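Long-range contact in nitrate reductase (Ulva prolifera, PDB 5YLY), which probably serves, through its FAD-containing cytochrome b5 reductase domain, to draw electrons from NADH for the reduction of nitrate to nitrite in nitrate assimilation: residues 55-63 with 95-103. Sequence-based numbering, arbitrary orientation.
Sequences LEHDEQLLG and ANETRGHFD
G100 is gripped at both ends by the loop 55-63: its N donates to Q60 O at 2.9 Å, in the carbonyl plane on a lone pair, and its O accepts from L55 N. Between these bonds its CA lies against the carbonyl oxygens of H57 and D58 in CA-H...O contacts, at 3.4 and 3.3 Å. A side chain here would run into D58 O, and the positive phi also favours glycine; the type I turn H57-Q60 therefore closes directly over the backbone.

Two side chains add polar bonds. R99, extended from CG to NE, sends NH2 to E59 O (3.0 Å), which lies at the edge of the guanidinium, while L61 CD1 lies more loosely over one face. With CG anti to its carbonyl carbon (chi1 -71°), N96 brings OD1 to G63 N at 2.8 Å, a bent bond tilted from the amide plane; OD1 also accepts from L64 N. With an alanine here, the amides of G63 and L64 are likely to lose their common acceptor, and L61 CD1 its neighbour CG. Nearby, a water accepts from L62 N and donates to the carbonyls of N96 and T98.

The apolar part centres on F102, whose CD2 at the ring edge meets L55 CD2 in plane at 3.7 Å, while L62 CD1 approaches CD2 of the ring from 4.0 Å.

The contact thus joins two loops at one end of the antiparallel FAD-binding barrel, where strand 48-54 runs out and its antiparallel neighbour 101-107 begins; the F102 ring meets that of F53, and the F102 side chain lies about 9 Å from the bound FAD.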
ATOM      1  N   LEU A  55       9.190  17.111   6.979  1.00 27.55           N
ATOM      2  CA  LEU A  55      10.523  16.860   6.427  1.00 28.07           C
ATOM      3  C   LEU A  55      11.495  17.879   7.053  1.00 33.12           C
ATOM      4  O   LEU A  55      11.136  18.478   8.060  1.00 35.17           O
ATOM      5  CB  LEU A  55      10.479  16.912   4.878  1.00 27.52           C
ATOM      6  CG  LEU A  55       9.493  15.875   4.246  1.00 30.06           C
ATOM      7  CD1 LEU A  55       9.559  15.878   2.718  1.00 31.57           C
ATOM      8  CD2 LEU A  55       9.730  14.474   4.767  1.00 33.62           C
ATOM      9  N   GLU A  56      12.717  18.045   6.515  1.00 31.91           N
ATOM     10  CA  GLU A  56      13.705  18.967   7.102  1.00 34.55           C
ATOM     11  C   GLU A  56      13.251  20.417   6.985  1.00 41.50           C
ATOM     12  O   GLU A  56      13.585  21.231   7.833  1.00 42.59           O
ATOM     13  CB  GLU A  56      15.083  18.778   6.457  1.00 37.32           C
ATOM     14  CG  GLU A  56      15.660  17.391   6.646  1.00 42.31           C
ATOM     15  CD  GLU A  56      17.045  17.220   6.058  1.00 64.87           C
ATOM     16  OE1 GLU A  56      17.156  17.053   4.825  1.00 46.91           O
ATOM     17  OE2 GLU A  56      18.029  17.316   6.821  1.00 60.34           O
ATOM     18  N   HIS A  57      12.465  20.722   5.931  1.00 37.28           N
ATOM     19  CA  HIS A  57      11.909  22.042   5.653  1.00 35.95           C
ATOM     20  C   HIS A  57      10.617  21.883   4.867  1.00 37.98           C
ATOM     21  O   HIS A  57      10.401  20.839   4.228  1.00 34.07           O
ATOM     22  CB  HIS A  57      12.926  22.988   4.999  1.00 37.31           C
ATOM     23  CG  HIS A  57      13.338  22.583   3.619  1.00 39.78           C
ATOM     24  ND1 HIS A  57      12.616  22.965   2.511  1.00 40.70           N
ATOM     25  CD2 HIS A  57      14.429  21.891   3.215  1.00 40.90           C
ATOM     26  CE1 HIS A  57      13.268  22.471   1.475  1.00 40.34           C
ATOM     27  NE2 HIS A  57      14.363  21.818   1.855  1.00 40.94           N
ATOM     28  N   ASP A  58       9.729  22.861   4.949  1.00 37.06           N
ATOM     29  CA  ASP A  58       8.391  22.690   4.379  1.00 36.54           C
ATOM     30  C   ASP A  58       8.315  22.725   2.821  1.00 40.81           C
ATOM     31  O   ASP A  58       7.222  22.571   2.273  1.00 39.45           O
ATOM     32  CB  ASP A  58       7.397  23.666   5.029  1.00 38.96           C
ATOM     33  CG  ASP A  58       7.584  25.139   4.748  1.00 46.39           C
ATOM     34  OD1 ASP A  58       8.442  25.483   3.909  1.00 48.31           O
ATOM     35  OD2 ASP A  58       6.881  25.949   5.384  1.00 48.52           O
ATOM     36  N   GLU A  59       9.450  22.868   2.115  1.00 40.65           N
ATOM     37  CA  GLU A  59       9.421  22.816   0.645  1.00 39.14           C
ATOM     38  C   GLU A  59      10.205  21.595   0.114  1.00 39.72           C
ATOM     39  O   GLU A  59      10.400  21.448  -1.097  1.00 40.41           O
ATOM     40  CB  GLU A  59       9.971  24.114   0.057  1.00 42.15           C
ATOM     41  CG  GLU A  59       9.025  25.297   0.170  1.00 50.43           C
ATOM     42  CD  GLU A  59       9.681  26.626  -0.146  1.00 73.96           C
ATOM     43  OE1 GLU A  59      10.573  26.665  -1.023  1.00 75.96           O
ATOM     44  OE2 GLU A  59       9.291  27.638   0.480  1.00 65.13           O
ATOM     45  N   GLN A  60      10.633  20.714   1.017  1.00 33.86           N
ATOM     46  CA  GLN A  60      11.505  19.603   0.659  1.00 33.02           C
ATOM     47  C   GLN A  60      10.794  18.486  -0.054  1.00 34.88           C
ATOM     48  O   GLN A  60       9.674  18.138   0.285  1.00 33.14           O
ATOM     49  CB  GLN A  60      12.284  19.088   1.890  1.00 33.84           C
ATOM     50  CG  GLN A  60      13.461  18.177   1.545  1.00 34.53           C
ATOM     51  CD  GLN A  60      14.186  17.616   2.743  1.00 42.94           C
ATOM     52  OE1 GLN A  60      13.614  17.401   3.813  1.00 34.58           O
ATOM     53  NE2 GLN A  60      15.475  17.367   2.590  1.00 40.16           N
ATOM     54  N   LEU A  61      11.462  17.967  -1.089  1.00 34.60           N
ATOM     55  CA  LEU A  61      10.995  16.825  -1.872  1.00 34.64           C
ATOM     56  C   LEU A  61      11.185  15.580  -0.999  1.00 33.58           C
ATOM     57  O   LEU A  61      12.235  15.425  -0.369  1.00 33.17           O
ATOM     58  CB  LEU A  61      11.899  16.722  -3.125  1.00 36.82           C
ATOM     59  CG  LEU A  61      11.632  15.595  -4.142  1.00 41.69           C
ATOM     60  CD1 LEU A  61      10.294  15.797  -4.834  1.00 40.58           C
ATOM     61  CD2 LEU A  61      12.745  15.546  -5.172  1.00 43.61           C
ATOM     62  N   LEU A  62      10.190  14.686  -0.972  1.00 29.30           N
ATOM     63  CA  LEU A  62      10.329  13.452  -0.203  1.00 28.11           C
ATOM     64  C   LEU A  62      11.421  12.557  -0.795  1.00 31.10           C
ATOM     65  O   LEU A  62      12.256  12.066  -0.049  1.00 31.63           O
ATOM     66  CB  LEU A  62       9.006  12.695  -0.145  1.00 26.78           C
ATOM     67  CG  LEU A  62       9.016  11.355   0.602  1.00 29.49           C
ATOM     68  CD1 LEU A  62       9.448  11.515   2.093  1.00 29.92           C
ATOM     69  CD2 LEU A  62       7.633  10.699   0.503  1.00 29.43           C
ATOM     70  N   GLY A  63      11.375  12.337  -2.103  1.00 29.03           N
ATOM     71  CA  GLY A  63      12.347  11.507  -2.812  1.00 30.09           C
ATOM     72  C   GLY A  63      12.033  10.031  -2.711  1.00 33.02           C
ATOM     73  O   GLY A  63      12.938   9.214  -2.503  1.00 32.98           O
ATOM     74  N   ALA A  95       3.296  11.189  -1.710  1.00 27.46           N
ATOM     75  CA  ALA A  95       4.598  10.820  -2.291  1.00 28.54           C
ATOM     76  C   ALA A  95       5.305  12.114  -2.768  1.00 32.09           C
ATOM     77  O   ALA A  95       5.112  13.161  -2.117  1.00 29.31           O
ATOM     78  CB  ALA A  95       4.412   9.782  -3.404  1.00 29.33           C
ATOM     79  N   ASN A  96       6.049  12.087  -3.895  1.00 29.84           N
ATOM     80  CA  ASN A  96       6.819  13.268  -4.323  1.00 29.64           C
ATOM     81  C   ASN A  96       5.990  14.503  -4.646  1.00 33.20           C
ATOM     82  O   ASN A  96       6.507  15.615  -4.535  1.00 33.52           O
ATOM     83  CB  ASN A  96       7.754  12.932  -5.479  1.00 32.85           C
ATOM     84  CG  ASN A  96       8.905  12.060  -5.050  1.00 43.88           C
ATOM     85  OD1 ASN A  96       9.201  11.942  -3.860  1.00 32.33           O
ATOM     86  ND2 ASN A  96       9.597  11.437  -6.014  1.00 32.90           N
ATOM     87  N   GLU A  97       4.716  14.326  -5.000  1.00 29.91           N
ATOM     88  CA  GLU A  97       3.818  15.452  -5.309  1.00 31.36           C
ATOM     89  C   GLU A  97       3.575  16.378  -4.093  1.00 34.78           C
ATOM     90  O   GLU A  97       3.138  17.517  -4.266  1.00 36.31           O
ATOM     91  CB  GLU A  97       2.466  14.929  -5.856  1.00 31.69           C
ATOM     92  CG  GLU A  97       1.484  14.403  -4.794  1.00 32.35           C
ATOM     93  CD  GLU A  97       1.937  13.218  -3.953  1.00 41.31           C
ATOM     94  OE1 GLU A  97       2.683  12.368  -4.487  1.00 31.10           O
ATOM     95  OE2 GLU A  97       1.537  13.128  -2.768  1.00 31.74           O
ATOM     96  N   THR A  98       3.789  15.860  -2.873  1.00 27.93           N
ATOM     97  CA  THR A  98       3.547  16.610  -1.636  1.00 26.55           C
ATOM     98  C   THR A  98       4.894  16.982  -1.009  1.00 32.44           C
ATOM     99  O   THR A  98       5.588  16.117  -0.479  1.00 31.65           O
ATOM    100  CB  THR A  98       2.732  15.750  -0.670  1.00 28.03           C
ATOM    101  OG1 THR A  98       1.507  15.384  -1.294  1.00 28.02           O
ATOM    102  CG2 THR A  98       2.443  16.467   0.648  1.00 29.89           C
ATOM    103  N   ARG A  99       5.214  18.267  -1.023  1.00 30.16           N
ATOM    104  CA  ARG A  99       6.452  18.754  -0.434  1.00 30.91           C
ATOM    105  C   ARG A  99       6.288  19.116   1.049  1.00 32.77           C
ATOM    106  O   ARG A  99       5.208  19.520   1.484  1.00 32.09           O
ATOM    107  CB  ARG A  99       6.977  19.983  -1.202  1.00 34.61           C
ATOM    108  CG  ARG A  99       7.477  19.641  -2.604  1.00 39.47           C
ATOM    109  CD  ARG A  99       7.990  20.887  -3.306  1.00 50.76           C
ATOM    110  NE  ARG A  99       8.565  20.575  -4.614  1.00 62.71           N
ATOM    111  CZ  ARG A  99       9.849  20.316  -4.843  1.00 72.80           C
ATOM    112  NH1 ARG A  99      10.271  20.066  -6.075  1.00 66.43           N
ATOM    113  NH2 ARG A  99      10.724  20.305  -3.843  1.00 48.94           N
ATOM    114  N   GLY A 100       7.380  18.982   1.786  1.00 30.61           N
ATOM    115  CA  GLY A 100       7.476  19.398   3.170  1.00 28.74           C
ATOM    116  C   GLY A 100       6.930  18.464   4.216  1.00 29.52           C
ATOM    117  O   GLY A 100       7.192  18.681   5.395  1.00 29.84           O
ATOM    118  N   HIS A 101       6.203  17.396   3.810  1.00 24.61           N
ATOM    119  CA  HIS A 101       5.693  16.437   4.778  1.00 23.23           C
ATOM    120  C   HIS A 101       5.302  15.169   4.050  1.00 23.33           C
ATOM    121  O   HIS A 101       5.174  15.179   2.826  1.00 24.52           O
ATOM    122  CB  HIS A 101       4.469  17.022   5.575  1.00 24.95           C
ATOM    123  CG  HIS A 101       3.191  17.160   4.787  1.00 25.91           C
ATOM    124  ND1 HIS A 101       2.866  18.333   4.143  1.00 27.48           N
ATOM    125  CD2 HIS A 101       2.195  16.264   4.583  1.00 25.53           C
ATOM    126  CE1 HIS A 101       1.689  18.119   3.570  1.00 26.63           C
ATOM    127  NE2 HIS A 101       1.250  16.889   3.807  1.00 25.15           N
ATOM    128  N   PHE A 102       5.055  14.102   4.800  1.00 21.65           N
ATOM    129  CA  PHE A 102       4.443  12.878   4.293  1.00 20.73           C
ATOM    130  C   PHE A 102       3.388  12.451   5.290  1.00 24.32           C
ATOM    131  O   PHE A 102       3.502  12.730   6.504  1.00 24.01           O
ATOM    132  CB  PHE A 102       5.436  11.741   4.002  1.00 23.30           C
ATOM    133  CG  PHE A 102       6.202  11.208   5.194  1.00 23.93           C
ATOM    134  CD1 PHE A 102       5.681  10.189   5.973  1.00 26.40           C
ATOM    135  CD2 PHE A 102       7.441  11.731   5.535  1.00 26.89           C
ATOM    136  CE1 PHE A 102       6.390   9.700   7.090  1.00 27.25           C
ATOM    137  CE2 PHE A 102       8.166  11.226   6.624  1.00 27.92           C
ATOM    138  CZ  PHE A 102       7.651  10.204   7.389  1.00 26.79           C
ATOM    139  N   ASP A 103       2.395  11.730   4.787  1.00 21.88           N
ATOM    140  CA  ASP A 103       1.304  11.237   5.622  1.00 20.20           C
ATOM    141  C   ASP A 103       1.378   9.740   5.671  1.00 22.80           C
ATOM    142  O   ASP A 103       1.499   9.132   4.622  1.00 21.16           O
ATOM    143  CB  ASP A 103      -0.042  11.598   4.969  1.00 20.96           C
ATOM    144  CG  ASP A 103      -0.401  13.059   4.988  1.00 23.98           C
ATOM    145  OD1 ASP A 103       0.383  13.856   5.556  1.00 21.38           O
ATOM    146  OD2 ASP A 103      -1.432  13.414   4.388  1.00 23.09           O
TER
HETATM  147  O   HOH W   1       7.738  15.549  -2.022  1.00 32.15           O